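Local coordinates for beta-lactamase (Burkholderia cenocepacia, PDB 5E2G), which probably hydrolyses beta-lactams to substituted beta-amino acids as a class C serine beta-lactamase and is also described as a D-alanine carboxypeptidase, at residues A[169-172]-A[173-177]; A[184-187]-A[188-191]; A[7-10]-A[11-14]; A[343-346]-A[347-350]. All coordinates share one frame; numbering follows the deposited sequence.

Overall arrangement
Contacts 3 and 4 belong to the two terminal helices, 3-21 and 344-357, which lie beside the large antiparallel sheet and meet where Gln13 packs on Ala350; the centres of the two contacts are about 14 Å apart. Contacts 1 and 2 sit in the mostly helical part, about 28 to 34 Å away between centres, and join through Glu173, whose carboxylate probably bonds to the backbone of Ile187 and Asn188. Contact 1 is partly buried and mixes apolar packing with a widened helical turn. Contact 2 is a surface contact in a loop, a proline on a tyrosine without a hydrogen bond between its segments. Charged side chains and waters edge contact 3, while contact 4 pairs a salt bridge with a buried arginine.

Contact 1 (A[169-172]-A[173-177]); sequences ATLM and EQRLF
Met172, a selenomethionine, lies against Phe177, the two side chains slanting across one another. Its CB stands over the face of the Phe177 ring, 4.2 Å from the centroid, as a CH-pi contact, while Met172 CE comes to 4.0 Å from Phe177 CZ. The bend at chi2 (-70°) leaves SE oblique to the ring at 5.4 Å from its centroid, a Met-aromatic contact rather than a stack, and a second bend at chi3 turns CE back toward it. The same Met172 SE meets Leu176 CD2 at 4.1 Å, the two side chains running alongside each other in one direction. Over one face of the Phe177 ring also lies Met172 O, displaced toward the rim. Helix 168-180 widens here into a pi-type turn: Leu176 N bonds to Leu171 O and Phe177 N to Met172 O (2.9 Å), five residues back, whereas Glu173 N and Gln174 N still reach four back, to Ala169 O and Thr170 O. The bond from Arg175 N to Leu171 O is weak. Leu171 CD2 lies 3.8 Å from Arg175 CD, and the extended arginine carries its guanidinium on to a salt bridge with Asp74. Inward, Leu67 of helix 64-77 meets both Met172 and Leu176. Glu173 CG passes Ala169 O at 3.3 Å, and Glu173 OE2 accepts bonds from the backbone N atoms of Ile187 and Asn188 in the following loop.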
ATOM      1  N   ALA A 169      -4.828 -12.878  -8.935  1.00 16.52           N
ATOM      2  CA  ALA A 169      -5.924 -12.655  -7.988  1.00 16.66           C
ATOM      3  C   ALA A 169      -6.156 -13.865  -7.090  1.00 17.15           C
ATOM      4  O   ALA A 169      -6.513 -13.708  -5.915  1.00 16.65           O
ATOM      5  CB  ALA A 169      -7.210 -12.291  -8.735  1.00 17.54           C
ATOM      6  N   THR A 170      -5.940 -15.073  -7.622  1.00 18.21           N
ATOM      7  CA  THR A 170      -6.046 -16.293  -6.825  1.00 17.11           C
ATOM      8  C   THR A 170      -4.993 -16.333  -5.724  1.00 16.32           C
ATOM      9  O   THR A 170      -5.278 -16.736  -4.594  1.00 21.51           O
ATOM     10  CB  THR A 170      -5.913 -17.509  -7.745  1.00 17.62           C
ATOM     11  OG1 THR A 170      -6.960 -17.474  -8.721  1.00 18.50           O
ATOM     12  CG2 THR A 170      -5.988 -18.805  -6.956  1.00 17.83           C
ATOM     13  N   LEU A 171      -3.764 -15.929  -6.036  1.00 17.04           N
ATOM     14  CA  LEU A 171      -2.709 -15.896  -5.027  1.00 17.75           C
ATOM     15  C   LEU A 171      -3.047 -14.940  -3.893  1.00 16.41           C
ATOM     16  O   LEU A 171      -2.683 -15.184  -2.743  1.00 16.52           O
ATOM     17  CB  LEU A 171      -1.387 -15.489  -5.668  1.00 17.20           C
ATOM     18  CG  LEU A 171      -0.640 -16.528  -6.504  1.00 16.83           C
ATOM     19  CD1 LEU A 171       0.441 -15.865  -7.336  1.00 14.43           C
ATOM     20  CD2 LEU A 171      -0.055 -17.594  -5.595  1.00 14.95           C
HETATM   21  N   MSE A 172      -3.735 -13.851  -4.192  1.00 20.64           N
HETATM   22  CA  MSE A 172      -4.069 -12.882  -3.167  1.00 21.02           C
HETATM   23  C   MSE A 172      -5.220 -13.378  -2.283  1.00 18.55           C
HETATM   24  O   MSE A 172      -5.149 -13.305  -1.059  1.00 19.25           O
HETATM   25  CB  MSE A 172      -4.422 -11.550  -3.817  1.00 14.73           C
HETATM   26  CG  MSE A 172      -3.285 -10.957  -4.622  1.00 18.23           C
HETATM   27 SE   MSE A 172      -1.786 -10.292  -3.547  0.89 25.10          SE
HETATM   28  CE  MSE A 172      -2.453  -8.492  -3.225  1.00 20.01           C
ATOM     29  N   GLU A 173      -6.273 -13.902  -2.908  1.00 15.91           N
ATOM     30  CA  GLU A 173      -7.480 -14.259  -2.172  1.00 16.55           C
ATOM     31  C   GLU A 173      -7.439 -15.661  -1.564  1.00 19.93           C
ATOM     32  O   GLU A 173      -8.074 -15.893  -0.529  1.00 20.14           O
ATOM     33  CB  GLU A 173      -8.695 -14.101  -3.096  1.00 17.29           C
ATOM     34  CG  GLU A 173      -8.783 -12.681  -3.689  1.00 18.62           C
ATOM     35  CD  GLU A 173     -10.059 -12.398  -4.475  1.00 22.10           C
ATOM     36  OE1 GLU A 173     -10.696 -13.347  -4.987  1.00 22.69           O
ATOM     37  OE2 GLU A 173     -10.429 -11.212  -4.579  1.00 21.90           O
ATOM     38  N   GLN A 174      -6.703 -16.597  -2.155  0.57 18.87           N
ATOM     39  CA  GLN A 174      -6.648 -17.954  -1.630  0.57 18.90           C
ATOM     40  C   GLN A 174      -5.364 -18.251  -0.871  0.57 20.35           C
ATOM     41  O   GLN A 174      -5.242 -19.337  -0.293  0.57 21.89           O
ATOM     42  CB  GLN A 174      -6.815 -18.978  -2.763  0.57 18.99           C
ATOM     43  CG  GLN A 174      -8.015 -18.738  -3.661  0.57 21.11           C
ATOM     44  CD  GLN A 174      -9.329 -18.714  -2.900  0.57 22.86           C
ATOM     45  OE1 GLN A 174      -9.501 -19.421  -1.904  0.57 22.95           O
ATOM     46  NE2 GLN A 174     -10.262 -17.892  -3.363  0.57 23.42           N
ATOM     47  N   ARG A 175      -4.405 -17.325  -0.866  1.00 19.76           N
ATOM     48  CA  ARG A 175      -3.119 -17.552  -0.224  1.00 16.36           C
ATOM     49  C   ARG A 175      -2.833 -16.443   0.772  1.00 14.96           C
ATOM     50  O   ARG A 175      -2.871 -16.675   1.979  1.00 17.37           O
ATOM     51  CB  ARG A 175      -2.013 -17.625  -1.274  1.00 21.15           C
ATOM     52  CG  ARG A 175      -0.779 -18.407  -0.884  1.00 29.90           C
ATOM     53  CD  ARG A 175       0.384 -18.277  -1.919  1.00 33.61           C
ATOM     54  NE  ARG A 175       1.712 -18.530  -1.354  1.00 31.09           N
ATOM     55  CZ  ARG A 175       2.175 -19.724  -0.992  1.00 30.67           C
ATOM     56  NH1 ARG A 175       1.413 -20.804  -1.118  1.00 27.63           N
ATOM     57  NH2 ARG A 175       3.397 -19.833  -0.487  1.00 30.39           N
ATOM     58  N   LEU A 176      -2.556 -15.231   0.286  1.00 15.90           N
ATOM     59  CA  LEU A 176      -2.063 -14.177   1.170  1.00 14.10           C
ATOM     60  C   LEU A 176      -3.117 -13.751   2.187  1.00 17.53           C
ATOM     61  O   LEU A 176      -2.871 -13.789   3.398  1.00 17.04           O
ATOM     62  CB  LEU A 176      -1.589 -12.973   0.354  1.00 19.16           C
ATOM     63  CG  LEU A 176      -1.027 -11.828   1.206  1.00 19.64           C
ATOM     64  CD1 LEU A 176       0.216 -12.282   1.943  1.00 21.31           C
ATOM     65  CD2 LEU A 176      -0.733 -10.574   0.402  1.00 19.07           C
ATOM     66  N   PHE A 177      -4.294 -13.322   1.710  1.00 14.81           N
ATOM     67  CA  PHE A 177      -5.320 -12.774   2.598  1.00 15.22           C
ATOM     68  C   PHE A 177      -5.737 -13.752   3.688  1.00 15.83           C
ATOM     69  O   PHE A 177      -5.729 -13.362   4.866  1.00 16.32           O
ATOM     70  CB  PHE A 177      -6.540 -12.324   1.785  1.00 15.59           C
ATOM     71  CG  PHE A 177      -6.253 -11.250   0.763  1.00 18.93           C
ATOM     72  CD1 PHE A 177      -5.107 -10.465   0.834  1.00 14.52           C
ATOM     73  CD2 PHE A 177      -7.150 -11.022  -0.271  1.00 19.30           C
ATOM     74  CE1 PHE A 177      -4.863  -9.484  -0.099  1.00 14.26           C
ATOM     75  CE2 PHE A 177      -6.911 -10.042  -1.209  1.00 16.97           C
ATOM     76  CZ  PHE A 177      -5.769  -9.272  -1.123  1.00 17.58           C
TER

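Contact 2 (A[184-187]-A[188-191]); sequences HTYI and NVPA
In the long loop between helix 168-180 and strand 200-201 of this class C beta-lactamase fold, the chain turns at Ile187 and Asn188 and brings Pro190 onto the aromatic ring of Tyr186. This is a proline-aromatic CH-pi contact: Pro190 CD sits over the centre of one face, 3.6 Å from the Tyr186 ring centroid and 14° off the normal. The two side chains cross at about a right angle, with Pro190 CG shifted toward one side of the ring, where it lies 3.7 Å from Tyr186 CE1. With chi1 at -48°, Tyr186 CG stands beside its own backbone N and anti to the carbonyl carbon, and the ring presents its face to the proline. Val189 adds a smaller apolar touch through CG2, 4.0 Å from Tyr186 CB. No hydrogen bond joins 184-187 to 188-191; neighbours hold the turn instead. Arg223 NH2 bonds to Ile187 O, and the backbones of Tyr186 and Arg223 are hydrogen-bonded as well. The Ile187 side chain heads away from 188-191 to pack on Met172, Val222 and Trp216, so its end belongs to the protein interior, while Pro190 and Tyr186 remain partly exposed. From the turn itself, Asn188 O stands oblique to the Tyr186 ring, 3.5 Å from Tyr186 CB.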
ATOM      1  N   HIS A 184     -12.283 -10.036   4.762  1.00 22.68           N
ATOM      2  CA  HIS A 184     -13.115  -9.075   4.043  1.00 18.84           C
ATOM      3  C   HIS A 184     -12.246  -8.196   3.159  1.00 19.31           C
ATOM      4  O   HIS A 184     -12.366  -6.969   3.117  1.00 18.26           O
ATOM      5  CB  HIS A 184     -13.967  -8.287   5.022  1.00 24.08           C
ATOM      6  CG  HIS A 184     -15.113  -9.082   5.561  1.00 32.75           C
ATOM      7  ND1 HIS A 184     -16.254  -9.327   4.826  1.00 37.41           N
ATOM      8  CD2 HIS A 184     -15.276  -9.731   6.738  1.00 36.13           C
ATOM      9  CE1 HIS A 184     -17.079 -10.076   5.536  1.00 37.56           C
ATOM     10  NE2 HIS A 184     -16.510 -10.336   6.699  1.00 38.81           N
ATOM     11  N   THR A 185     -11.365  -8.856   2.416  1.00 19.74           N
ATOM     12  CA  THR A 185     -10.377  -8.217   1.564  1.00 18.96           C
ATOM     13  C   THR A 185     -10.436  -8.889   0.202  1.00 18.20           C
ATOM     14  O   THR A 185     -10.404 -10.120   0.120  1.00 18.00           O
ATOM     15  CB  THR A 185      -8.971  -8.334   2.168  1.00 16.64           C
ATOM     16  OG1 THR A 185      -8.959  -7.740   3.469  1.00 18.34           O
ATOM     17  CG2 THR A 185      -7.952  -7.635   1.296  1.00 15.40           C
ATOM     18  N   TYR A 186     -10.535  -8.090  -0.860  1.00 18.53           N
ATOM     19  CA  TYR A 186     -10.784  -8.629  -2.191  1.00 19.54           C
ATOM     20  C   TYR A 186      -9.962  -7.909  -3.245  1.00 17.29           C
ATOM     21  O   TYR A 186      -9.755  -6.697  -3.167  1.00 18.49           O
ATOM     22  CB  TYR A 186     -12.269  -8.521  -2.566  1.00 22.21           C
ATOM     23  CG  TYR A 186     -13.180  -9.028  -1.481  1.00 23.89           C
ATOM     24  CD1 TYR A 186     -13.324 -10.394  -1.253  1.00 27.47           C
ATOM     25  CD2 TYR A 186     -13.878  -8.147  -0.669  1.00 22.95           C
ATOM     26  CE1 TYR A 186     -14.149 -10.869  -0.253  1.00 27.89           C
ATOM     27  CE2 TYR A 186     -14.710  -8.611   0.330  1.00 24.45           C
ATOM     28  CZ  TYR A 186     -14.838  -9.973   0.537  1.00 25.59           C
ATOM     29  OH  TYR A 186     -15.658 -10.436   1.537  1.00 26.95           O
ATOM     30  N   ILE A 187      -9.503  -8.669  -4.236  1.00 16.93           N
ATOM     31  CA  ILE A 187      -9.174  -8.078  -5.527  1.00 17.01           C
ATOM     32  C   ILE A 187     -10.435  -7.944  -6.366  1.00 22.52           C
ATOM     33  O   ILE A 187     -10.712  -6.889  -6.948  1.00 22.97           O
ATOM     34  CB  ILE A 187      -8.104  -8.922  -6.246  1.00 19.82           C
ATOM     35  CG1 ILE A 187      -6.801  -8.947  -5.445  1.00 23.43           C
ATOM     36  CG2 ILE A 187      -7.862  -8.404  -7.650  1.00 19.05           C
ATOM     37  CD1 ILE A 187      -6.188  -7.584  -5.235  1.00 25.44           C
ATOM     38  N   ASN A 188     -11.223  -9.014  -6.422  1.00 23.91           N
ATOM     39  CA  ASN A 188     -12.528  -9.042  -7.075  1.00 22.72           C
ATOM     40  C   ASN A 188     -13.587  -9.161  -5.987  1.00 21.88           C
ATOM     41  O   ASN A 188     -13.649 -10.174  -5.287  1.00 20.33           O
ATOM     42  CB  ASN A 188     -12.610 -10.205  -8.058  1.00 20.26           C
ATOM     43  CG  ASN A 188     -11.543 -10.134  -9.120  1.00 25.79           C
ATOM     44  OD1 ASN A 188     -10.695 -11.022  -9.230  1.00 28.31           O
ATOM     45  ND2 ASN A 188     -11.564  -9.063  -9.905  1.00 24.58           N
ATOM     46  N   VAL A 189     -14.400  -8.126  -5.834  1.00 20.70           N
ATOM     47  CA  VAL A 189     -15.418  -8.136  -4.778  1.00 21.21           C
ATOM     48  C   VAL A 189     -16.553  -9.072  -5.184  1.00 23.44           C
ATOM     49  O   VAL A 189     -17.102  -8.928  -6.291  1.00 22.80           O
ATOM     50  CB  VAL A 189     -15.934  -6.722  -4.521  1.00 21.00           C
ATOM     51  CG1 VAL A 189     -17.026  -6.743  -3.458  1.00 26.10           C
ATOM     52  CG2 VAL A 189     -14.790  -5.806  -4.092  1.00 21.83           C
ATOM     53  N   PRO A 190     -16.941 -10.023  -4.334  1.00 27.07           N
ATOM     54  CA  PRO A 190     -17.964 -11.002  -4.715  1.00 23.51           C
ATOM     55  C   PRO A 190     -19.361 -10.408  -4.681  1.00 24.58           C
ATOM     56  O   PRO A 190     -19.612  -9.374  -4.066  1.00 24.56           O
ATOM     57  CB  PRO A 190     -17.821 -12.099  -3.656  1.00 23.45           C
ATOM     58  CG  PRO A 190     -16.573 -11.791  -2.906  1.00 27.90           C
ATOM     59  CD  PRO A 190     -16.376 -10.322  -3.012  1.00 27.48           C
ATOM     60  N   ALA A 191     -20.285 -11.107  -5.349  1.00 30.05           N
ATOM     61  CA  ALA A 191     -21.656 -10.615  -5.460  1.00 29.33           C
ATOM     62  C   ALA A 191     -22.288 -10.430  -4.091  1.00 30.87           C
ATOM     63  O   ALA A 191     -22.884  -9.386  -3.812  1.00 33.68           O
ATOM     64  CB  ALA A 191     -22.493 -11.566  -6.310  1.00 29.97           C
TER

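Contact 3 (A[7-10]-A[11-14]); sequences RDTV and TRQI
Arg12 folds back over the preceding turn of its helix, lying across Asp8 and Thr9. Arg12 CB is 3.6 Å from Asp8 O, and Arg12 CG presses closer to Asp8 O, at 3.1 Å. CD continues past it, and the chain then bends at chi3 (-132°), which turns the guanidinium back along the helix. Asp8 O lies over one face of that flat group, displaced toward its rim. At the end of the chain Arg12 NH1 comes to 3.7 Å from Thr9 CA, and Arg12 NH2 to 3.9 Å from Asp8 CB. The Asp8 carboxylate and the Arg12 guanidinium are oppositely charged but their charged atoms do not touch, leaving any attraction to act at longer range. Thr11 makes the more specific link: both its backbone N and its OG1 donate to Arg7 O, the hydroxyl at 2.7 Å and from above the carbonyl plane, while the N-H comes nearly straight on. A chi1 of -57° sets OG1 beside the backbone N, within range of that carbonyl. One water donates to Thr11 OG1, which is also hydrogen-bonded with Tyr41 OH; another bridges Thr9 O and Gln13 NE2. Val10 O likewise takes two donors, Gln13 N and Ile14 N. On the buried side Val10 CG1 lies 3.6 Å from Ile14 CG1. Helix 3-21 lays Val10 and Ile14 on Ile28 of strand 25-32, Val10 also reaching Phe39 and Tyr41 of strand 35-42; Arg7 makes a cation-pi contact with Tyr41 and bonds to Asp40 O, and Gln13 packs on Ala350 and Ile354 of helix 344-357.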
ATOM      1  N   ARG A   7     -11.302   6.920  21.423  1.00 35.50           N
ATOM      2  CA  ARG A   7     -12.193   7.404  20.377  1.00 38.54           C
ATOM      3  C   ARG A   7     -12.229   8.925  20.358  1.00 40.52           C
ATOM      4  O   ARG A   7     -12.230   9.534  19.282  1.00 41.65           O
ATOM      5  CB  ARG A   7     -13.604   6.829  20.547  1.00 43.05           C
ATOM      6  CG  ARG A   7     -14.387   6.818  19.236  1.00 46.07           C
ATOM      7  CD  ARG A   7     -15.880   6.538  19.382  1.00 50.03           C
ATOM      8  NE  ARG A   7     -16.621   7.131  18.262  1.00 50.81           N
ATOM      9  CZ  ARG A   7     -16.948   6.491  17.139  1.00 44.67           C
ATOM     10  NH1 ARG A   7     -17.611   7.128  16.179  1.00 41.95           N
ATOM     11  NH2 ARG A   7     -16.627   5.212  16.983  1.00 39.07           N
ATOM     12  N   ASP A   8     -12.238   9.555  21.536  1.00 42.77           N
ATOM     13  CA  ASP A   8     -12.220  11.013  21.586  1.00 44.99           C
ATOM     14  C   ASP A   8     -10.979  11.561  20.909  1.00 40.69           C
ATOM     15  O   ASP A   8     -11.052  12.550  20.172  1.00 42.03           O
ATOM     16  CB  ASP A   8     -12.288  11.504  23.031  1.00 56.77           C
ATOM     17  CG  ASP A   8     -13.512  11.002  23.764  1.00 68.67           C
ATOM     18  OD1 ASP A   8     -14.433  10.470  23.101  1.00 72.55           O
ATOM     19  OD2 ASP A   8     -13.551  11.140  25.007  1.00 72.03           O
ATOM     20  N   THR A   9      -9.829  10.929  21.147  1.00 38.06           N
ATOM     21  CA  THR A   9      -8.591  11.374  20.516  1.00 38.36           C
ATOM     22  C   THR A   9      -8.703  11.320  18.997  1.00 37.47           C
ATOM     23  O   THR A   9      -8.305  12.262  18.299  1.00 36.50           O
ATOM     24  CB  THR A   9      -7.417  10.519  20.992  1.00 37.29           C
ATOM     25  OG1 THR A   9      -7.326  10.575  22.419  1.00 40.55           O
ATOM     26  CG2 THR A   9      -6.124  11.023  20.381  1.00 33.66           C
ATOM     27  N   VAL A  10      -9.239  10.220  18.466  1.00 32.88           N
ATOM     28  CA  VAL A  10      -9.406  10.108  17.021  1.00 30.36           C
ATOM     29  C   VAL A  10     -10.405  11.145  16.530  1.00 30.00           C
ATOM     30  O   VAL A  10     -10.132  11.900  15.588  1.00 30.50           O
ATOM     31  CB  VAL A  10      -9.834   8.680  16.637  1.00 28.47           C
ATOM     32  CG1 VAL A  10     -10.326   8.637  15.206  1.00 24.30           C
ATOM     33  CG2 VAL A  10      -8.672   7.720  16.816  1.00 29.66           C
ATOM     34  N   THR A  11     -11.563  11.215  17.189  1.00 30.86           N
ATOM     35  CA  THR A  11     -12.642  12.083  16.731  1.00 33.93           C
ATOM     36  C   THR A  11     -12.179  13.525  16.591  1.00 34.91           C
ATOM     37  O   THR A  11     -12.533  14.204  15.620  1.00 36.07           O
ATOM     38  CB  THR A  11     -13.825  11.999  17.696  1.00 35.51           C
ATOM     39  OG1 THR A  11     -14.249  10.634  17.817  1.00 37.87           O
ATOM     40  CG2 THR A  11     -14.982  12.839  17.191  1.00 33.66           C
ATOM     41  N   ARG A  12     -11.371  14.006  17.540  1.00 34.73           N
ATOM     42  CA  ARG A  12     -10.909  15.387  17.489  1.00 35.36           C
ATOM     43  C   ARG A  12     -10.077  15.672  16.248  1.00 39.92           C
ATOM     44  O   ARG A  12      -9.949  16.837  15.857  1.00 43.11           O
ATOM     45  CB  ARG A  12     -10.114  15.726  18.750  1.00 32.25           C
ATOM     46  CG  ARG A  12     -10.935  15.640  20.021  1.00 35.92           C
ATOM     47  CD  ARG A  12     -10.241  16.309  21.199  1.00 43.57           C
ATOM     48  NE  ARG A  12     -10.241  15.448  22.380  1.00 48.06           N
ATOM     49  CZ  ARG A  12      -9.216  14.681  22.742  1.00 51.18           C
ATOM     50  NH1 ARG A  12      -8.098  14.674  22.020  1.00 51.68           N
ATOM     51  NH2 ARG A  12      -9.302  13.924  23.831  1.00 50.94           N
ATOM     52  N   GLN A  13      -9.514  14.642  15.614  1.00 38.67           N
ATOM     53  CA  GLN A  13      -8.813  14.830  14.349  1.00 34.55           C
ATOM     54  C   GLN A  13      -9.717  14.586  13.147  1.00 36.22           C
ATOM     55  O   GLN A  13      -9.691  15.354  12.178  1.00 38.52           O
ATOM     56  CB  GLN A  13      -7.604  13.896  14.271  1.00 29.60           C
ATOM     57  CG  GLN A  13      -6.640  14.023  15.419  1.00 29.43           C
ATOM     58  CD  GLN A  13      -5.980  15.378  15.464  1.00 32.89           C
ATOM     59  OE1 GLN A  13      -5.604  15.936  14.429  1.00 32.74           O
ATOM     60  NE2 GLN A  13      -5.837  15.923  16.668  1.00 35.26           N
ATOM     61  N   ILE A  14     -10.532  13.537  13.207  1.00 34.57           N
ATOM     62  CA  ILE A  14     -11.235  13.060  12.023  1.00 33.31           C
ATOM     63  C   ILE A  14     -12.469  13.904  11.730  1.00 32.13           C
ATOM     64  O   ILE A  14     -12.782  14.183  10.566  1.00 28.81           O
ATOM     65  CB  ILE A  14     -11.581  11.574  12.208  1.00 32.05           C
ATOM     66  CG1 ILE A  14     -10.297  10.749  12.255  1.00 28.07           C
ATOM     67  CG2 ILE A  14     -12.481  11.095  11.109  1.00 33.99           C
ATOM     68  CD1 ILE A  14      -9.301  11.113  11.178  1.00 26.82           C
TER
HETATM   69  O   HOH W   1     -15.764  10.220  19.965  1.00 30.74           O
HETATM   70  O   HOH W   2      -6.332  14.159  18.899  1.00 29.04           O

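Contact 4 (A[343-346]-A[347-350]); sequences PIEE and RVKA
Arg347 runs its extended side chain back along Ile344, and the two cross at a slant. Ile344 CG1 rests over the centre of one guanidinium face, 3.6 Å from Arg347 CZ, while Arg347 CG passes Pro343 O at 3.3 Å. The flat group is held by bonds at its rim: NH2 donates to Val342 O and to Ser316 OG, and NH1 to Thr322 O, which ties the buried charge to the sheet and to the chain just ahead of the helix. Pro343 takes the N-cap position of helix 344-357, the C-terminal helix that packs against the sheet of this beta-lactamase fold, and Pro343 O accepts from Arg347 N at 3.1 Å. Glu346 and Lys349 form the other pairing, three residues apart. Glu346 bends at chi2 (-60°), which swings its carboxylate toward the lysine, and OE2 and Lys349 NZ make a salt bridge whose modelled length is too short to be taken literally. Lys349 CG lies 3.1 Å from Glu345 O, and that carbonyl also accepts from Lys349 N. Glu346 packs against Leu17 and Tyr21 of helix 3-21, whereas Lys349 touches Leu282 of helix 278-284.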
ATOM      1  N   PRO A 343      -6.355  15.475   1.410  1.00 25.21           N
ATOM      2  CA  PRO A 343      -4.963  15.759   1.062  1.00 20.75           C
ATOM      3  C   PRO A 343      -4.025  14.876   1.859  1.00 19.61           C
ATOM      4  O   PRO A 343      -4.206  14.670   3.061  1.00 20.57           O
ATOM      5  CB  PRO A 343      -4.800  17.235   1.427  1.00 21.32           C
ATOM      6  CG  PRO A 343      -6.174  17.780   1.323  1.00 24.19           C
ATOM      7  CD  PRO A 343      -7.070  16.692   1.817  1.00 25.87           C
ATOM      8  N   ILE A 344      -3.024  14.341   1.159  1.00 17.81           N
ATOM      9  CA  ILE A 344      -2.083  13.404   1.763  1.00 18.33           C
ATOM     10  C   ILE A 344      -1.491  13.974   3.044  1.00 22.64           C
ATOM     11  O   ILE A 344      -1.458  13.303   4.081  1.00 24.96           O
ATOM     12  CB  ILE A 344      -0.988  13.035   0.752  1.00 18.37           C
ATOM     13  CG1 ILE A 344      -1.541  11.996  -0.218  1.00 19.10           C
ATOM     14  CG2 ILE A 344       0.251  12.546   1.473  1.00 19.09           C
ATOM     15  CD1 ILE A 344      -0.708  11.804  -1.429  1.00 20.91           C
ATOM     16  N   GLU A 345      -1.023  15.221   2.999  1.00 22.14           N
ATOM     17  CA  GLU A 345      -0.383  15.784   4.182  1.00 21.77           C
ATOM     18  C   GLU A 345      -1.363  15.916   5.347  1.00 21.68           C
ATOM     19  O   GLU A 345      -0.950  15.873   6.509  1.00 25.59           O
ATOM     20  CB  GLU A 345       0.255  17.133   3.847  1.00 23.35           C
ATOM     21  CG  GLU A 345       1.201  17.113   2.628  1.00 25.09           C
ATOM     22  CD  GLU A 345       2.597  16.567   2.930  1.00 27.08           C
ATOM     23  OE1 GLU A 345       2.742  15.756   3.871  1.00 25.49           O
ATOM     24  OE2 GLU A 345       3.553  16.950   2.215  1.00 24.93           O
ATOM     25  N   GLU A 346      -2.660  16.061   5.067  1.00 19.44           N
ATOM     26  CA  GLU A 346      -3.628  16.108   6.157  1.00 22.63           C
ATOM     27  C   GLU A 346      -3.855  14.733   6.779  1.00 20.99           C
ATOM     28  O   GLU A 346      -4.114  14.636   7.985  1.00 20.60           O
ATOM     29  CB  GLU A 346      -4.951  16.702   5.670  1.00 26.22           C
ATOM     30  CG  GLU A 346      -4.898  18.195   5.437  1.00 26.59           C
ATOM     31  CD  GLU A 346      -4.544  18.965   6.696  1.00 31.14           C
ATOM     32  OE1 GLU A 346      -4.950  18.548   7.799  1.00 27.54           O
ATOM     33  OE2 GLU A 346      -3.841  19.989   6.585  1.00 39.53           O
ATOM     34  N   ARG A 347      -3.774  13.663   5.987  1.00 19.91           N
ATOM     35  CA  ARG A 347      -3.758  12.331   6.584  1.00 18.68           C
ATOM     36  C   ARG A 347      -2.516  12.155   7.447  1.00 22.46           C
ATOM     37  O   ARG A 347      -2.575  11.569   8.537  1.00 21.94           O
ATOM     38  CB  ARG A 347      -3.801  11.254   5.500  1.00 20.01           C
ATOM     39  CG  ARG A 347      -4.629  11.608   4.291  1.00 22.78           C
ATOM     40  CD  ARG A 347      -4.459  10.576   3.179  1.00 21.80           C
ATOM     41  NE  ARG A 347      -4.877  11.124   1.896  1.00 17.88           N
ATOM     42  CZ  ARG A 347      -4.696  10.522   0.731  1.00 17.92           C
ATOM     43  NH1 ARG A 347      -4.101   9.343   0.685  1.00 17.83           N
ATOM     44  NH2 ARG A 347      -5.098  11.100  -0.389  1.00 19.71           N
ATOM     45  N   VAL A 348      -1.381  12.670   6.972  1.00 19.95           N
ATOM     46  CA  VAL A 348      -0.126  12.540   7.702  1.00 15.94           C
ATOM     47  C   VAL A 348      -0.220  13.261   9.038  1.00 23.05           C
ATOM     48  O   VAL A 348       0.127  12.704  10.087  1.00 18.43           O
ATOM     49  CB  VAL A 348       1.039  13.067   6.847  1.00 15.68           C
ATOM     50  CG1 VAL A 348       2.311  13.106   7.651  1.00 17.55           C
ATOM     51  CG2 VAL A 348       1.210  12.211   5.610  1.00 15.08           C
ATOM     52  N   LYS A 349      -0.722  14.502   9.019  1.00 23.70           N
ATOM     53  CA  LYS A 349      -0.767  15.309  10.235  1.00 22.99           C
ATOM     54  C   LYS A 349      -1.660  14.672  11.286  1.00 25.58           C
ATOM     55  O   LYS A 349      -1.312  14.649  12.473  1.00 28.01           O
ATOM     56  CB  LYS A 349      -1.262  16.718   9.923  1.00 23.06           C
ATOM     57  CG  LYS A 349      -0.337  17.556   9.076  1.00 31.15           C
ATOM     58  CD  LYS A 349      -0.963  18.911   8.823  1.00 38.75           C
ATOM     59  CE  LYS A 349      -0.603  19.438   7.449  1.00 42.07           C
ATOM     60  NZ  LYS A 349      -1.565  20.501   7.023  1.00 43.64           N
ATOM     61  N   ALA A 350      -2.818  14.150  10.871  1.00 23.51           N
ATOM     62  CA  ALA A 350      -3.732  13.534  11.825  1.00 24.57           C
ATOM     63  C   ALA A 350      -3.132  12.265  12.425  1.00 23.13           C
ATOM     64  O   ALA A 350      -3.216  12.046  13.638  1.00 24.55           O
ATOM     65  CB  ALA A 350      -5.070  13.252  11.144  1.00 25.87           C
TER